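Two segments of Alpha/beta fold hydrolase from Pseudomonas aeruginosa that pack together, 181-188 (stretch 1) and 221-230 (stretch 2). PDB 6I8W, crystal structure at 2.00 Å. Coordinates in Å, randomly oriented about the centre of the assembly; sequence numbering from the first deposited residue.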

# COMPACT_ATOMS: atom_id res chain seq x y z
N GLU A 181 -9.05 2.22 20.16
CA GLU A 181 -9.78 2.19 18.90
C GLU A 181 -8.78 2.25 17.75
O GLU A 181 -7.83 3.03 17.77
CB GLU A 181 -10.78 3.35 18.79
CG GLU A 181 -11.54 3.38 17.45
CD GLU A 181 -12.45 4.59 17.26
OE1 GLU A 181 -12.74 5.32 18.23
OE2 GLU A 181 -12.90 4.82 16.11
N ASN A 182 -9.00 1.41 16.75
CA ASN A 182 -8.15 1.37 15.57
C ASN A 182 -9.02 1.14 14.35
O ASN A 182 -9.44 0.02 14.07
CB ASN A 182 -7.08 0.27 15.70
CG ASN A 182 -6.08 0.28 14.54
OD1 ASN A 182 -6.20 1.07 13.61
ND2 ASN A 182 -5.09 -0.61 14.61
N PRO A 183 -9.33 2.23 13.61
CA PRO A 183 -10.15 2.12 12.41
C PRO A 183 -9.50 1.26 11.33
O PRO A 183 -10.20 0.80 10.43
CB PRO A 183 -10.29 3.58 11.95
CG PRO A 183 -10.04 4.39 13.17
CD PRO A 183 -9.02 3.63 13.95
N LEU A 184 -8.19 1.04 11.43
CA LEU A 184 -7.48 0.30 10.37
C LEU A 184 -7.68 -1.21 10.50
O LEU A 184 -7.37 -1.95 9.57
CB LEU A 184 -5.98 0.62 10.39
CG LEU A 184 -5.58 2.10 10.24
CD1 LEU A 184 -4.07 2.25 10.14
CD2 LEU A 184 -6.26 2.76 9.05
N VAL A 185 -8.20 -1.65 11.64
CA VAL A 185 -8.52 -3.05 11.84
C VAL A 185 -10.04 -3.20 11.87
O VAL A 185 -10.70 -2.73 12.79
CB VAL A 185 -7.91 -3.61 13.15
CG1 VAL A 185 -8.34 -5.04 13.35
CG2 VAL A 185 -6.38 -3.53 13.11
N VAL A 186 -10.58 -3.85 10.85
CA VAL A 186 -12.02 -3.92 10.63
C VAL A 186 -12.60 -5.19 11.26
O VAL A 186 -12.49 -6.27 10.69
CB VAL A 186 -12.34 -3.87 9.13
CG1 VAL A 186 -13.83 -3.86 8.89
CG2 VAL A 186 -11.70 -2.63 8.49
N ARG A 187 -13.20 -5.04 12.45
CA ARG A 187 -13.71 -6.19 13.21
C ARG A 187 -15.10 -6.65 12.77
O ARG A 187 -15.41 -7.84 12.80
CB ARG A 187 -13.76 -5.85 14.71
CG ARG A 187 -12.46 -5.32 15.28
CD ARG A 187 -11.45 -6.42 15.44
NE ARG A 187 -10.30 -6.00 16.24
CZ ARG A 187 -9.37 -6.83 16.69
NH1 ARG A 187 -9.44 -8.13 16.42
NH2 ARG A 187 -8.36 -6.36 17.42
N GLN A 188 -15.92 -5.68 12.39
CA GLN A 188 -17.30 -5.92 11.98
C GLN A 188 -17.55 -5.33 10.61
O GLN A 188 -16.91 -4.35 10.24
CB GLN A 188 -18.28 -5.33 13.00
CG GLN A 188 -18.12 -5.83 14.42
CD GLN A 188 -18.86 -7.13 14.63
OE1 GLN A 188 -18.38 -8.20 14.26
NE2 GLN A 188 -20.05 -7.04 15.22
N ALA A 221 -9.58 -10.87 7.65
CA ALA A 221 -8.15 -10.61 7.83
C ALA A 221 -7.84 -9.90 9.15
O ALA A 221 -6.67 -9.73 9.50
CB ALA A 221 -7.62 -9.77 6.66
N SER A 222 -8.87 -9.51 9.90
CA SER A 222 -8.69 -8.55 10.99
C SER A 222 -7.85 -9.09 12.16
O SER A 222 -7.04 -8.35 12.73
CB SER A 222 -10.06 -8.07 11.51
OG SER A 222 -10.85 -9.14 12.01
N ALA A 223 -8.04 -10.35 12.52
CA ALA A 223 -7.28 -10.92 13.64
C ALA A 223 -5.77 -10.91 13.35
O ALA A 223 -4.97 -10.46 14.17
CB ALA A 223 -7.76 -12.35 13.95
N PHE A 224 -5.39 -11.40 12.18
CA PHE A 224 -4.00 -11.38 11.76
C PHE A 224 -3.48 -9.95 11.57
O PHE A 224 -2.35 -9.63 11.94
CB PHE A 224 -3.82 -12.18 10.48
CG PHE A 224 -2.38 -12.46 10.15
CD1 PHE A 224 -1.64 -13.33 10.93
CD2 PHE A 224 -1.77 -11.85 9.07
CE1 PHE A 224 -0.32 -13.58 10.64
CE2 PHE A 224 -0.45 -12.12 8.77
CZ PHE A 224 0.27 -12.97 9.55
N ASN A 225 -4.30 -9.08 10.99
CA ASN A 225 -3.89 -7.69 10.83
C ASN A 225 -3.62 -7.06 12.20
O ASN A 225 -2.63 -6.35 12.36
CB ASN A 225 -4.94 -6.88 10.07
CG ASN A 225 -4.89 -7.10 8.56
OD1 ASN A 225 -3.95 -7.71 8.03
ND2 ASN A 225 -5.91 -6.62 7.86
N ALA A 226 -4.46 -7.36 13.19
CA ALA A 226 -4.30 -6.79 14.52
C ALA A 226 -2.97 -7.23 15.14
O ALA A 226 -2.31 -6.46 15.85
CB ALA A 226 -5.46 -7.20 15.43
N GLN A 227 -2.58 -8.47 14.88
CA GLN A 227 -1.32 -9.01 15.40
C GLN A 227 -0.13 -8.31 14.74
O GLN A 227 0.83 -7.93 15.41
CB GLN A 227 -1.27 -10.53 15.15
CG GLN A 227 0.12 -11.12 15.00
CD GLN A 227 0.08 -12.63 14.80
OE1 GLN A 227 1.07 -13.24 14.37
NE2 GLN A 227 -1.06 -13.24 15.10
N ILE A 228 -0.19 -8.12 13.43
CA ILE A 228 0.84 -7.37 12.74
C ILE A 228 0.91 -5.94 13.27
O ILE A 228 1.99 -5.41 13.50
CB ILE A 228 0.62 -7.35 11.22
CG1 ILE A 228 0.88 -8.73 10.62
CG2 ILE A 228 1.56 -6.34 10.55
CD1 ILE A 228 0.66 -8.78 9.12
N PHE A 229 -0.25 -5.31 13.47
CA PHE A 229 -0.28 -3.93 13.95
C PHE A 229 0.41 -3.83 15.31
O PHE A 229 1.10 -2.84 15.60
CB PHE A 229 -1.72 -3.39 14.05
CG PHE A 229 -1.79 -1.89 14.18
CD1 PHE A 229 -1.84 -1.09 13.06
CD2 PHE A 229 -1.77 -1.28 15.43
CE1 PHE A 229 -1.90 0.30 13.18
CE2 PHE A 229 -1.83 0.09 15.56
CZ PHE A 229 -1.89 0.89 14.43
N GLU A 230 0.25 -4.85 16.14
CA GLU A 230 0.89 -4.87 17.45
C GLU A 230 2.41 -4.96 17.32
O GLU A 230 3.14 -4.32 18.08
CB GLU A 230 0.35 -6.02 18.30
CG GLU A 230 -0.59 -5.56 19.39
CD GLU A 230 0.03 -4.49 20.27
OE1 GLU A 230 1.01 -4.80 20.99
OE2 GLU A 230 -0.45 -3.33 20.23
O HOH W 1 -8.90 -5.72 9.01

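An irregular loop packs here against one side of a helix, and no direct hydrogen bond joins them; the contact rests on close packing and one bridging water. Ser-222, Asn-225, Ala-226 and Phe-229, spaced so that they fall on one side of the helix, point their CA-to-CB bonds toward the loop.

Phe-229 has the largest covered area. Its ring, with chi1 in the t well, receives Asn-182 over one face, Asn-182 ND2 lying 3.5 Å from Phe-229 CE2. An amide nitrogen can rest against the electron-rich face of an aromatic ring without a conventional acceptor. Asn-182 is also tied to its own loop: its OD1 accepts a hydrogen bond from Leu-184 N (3.0 Å), and its carbonyl O accepts one from Val-185 N (3.2 Å), closing a type I turn. The same turn brings Leu-184 to the ring, where its CD1 makes an apolar contact with Phe-229 CE1 at 4.2 Å.

Ser-222 lies where the CA atoms of the two stretches come nearest, Ser-222 CA being 5.6 Å from Val-185 CA. A small side chain suits so tight a place: Ser-222 CB lies only 3.1 Å from Val-186 O. Its hydroxyl is hydrogen-bonded to a residue just outside the stretches, so it is satisfied without a partner across the contact.

Val-185, buried and branched at CB, packs against Ser-222 and Ala-226, one turn apart. Its CG1 lies 3.6 Å from Ser-222 O and 4.2 Å from Ala-226 CB. The short methyl of Ala-226 lets the loop lie close and also leaves room for Arg-187, whose CA-to-CB bond points away but whose long side chain returns to place NH2 3.6 Å from Ala-226 CB.

Water 1 links the segments, accepting from Val-186 N (3.1 Å) and, weakly, from Asn-225 ND2 (3.3 Å).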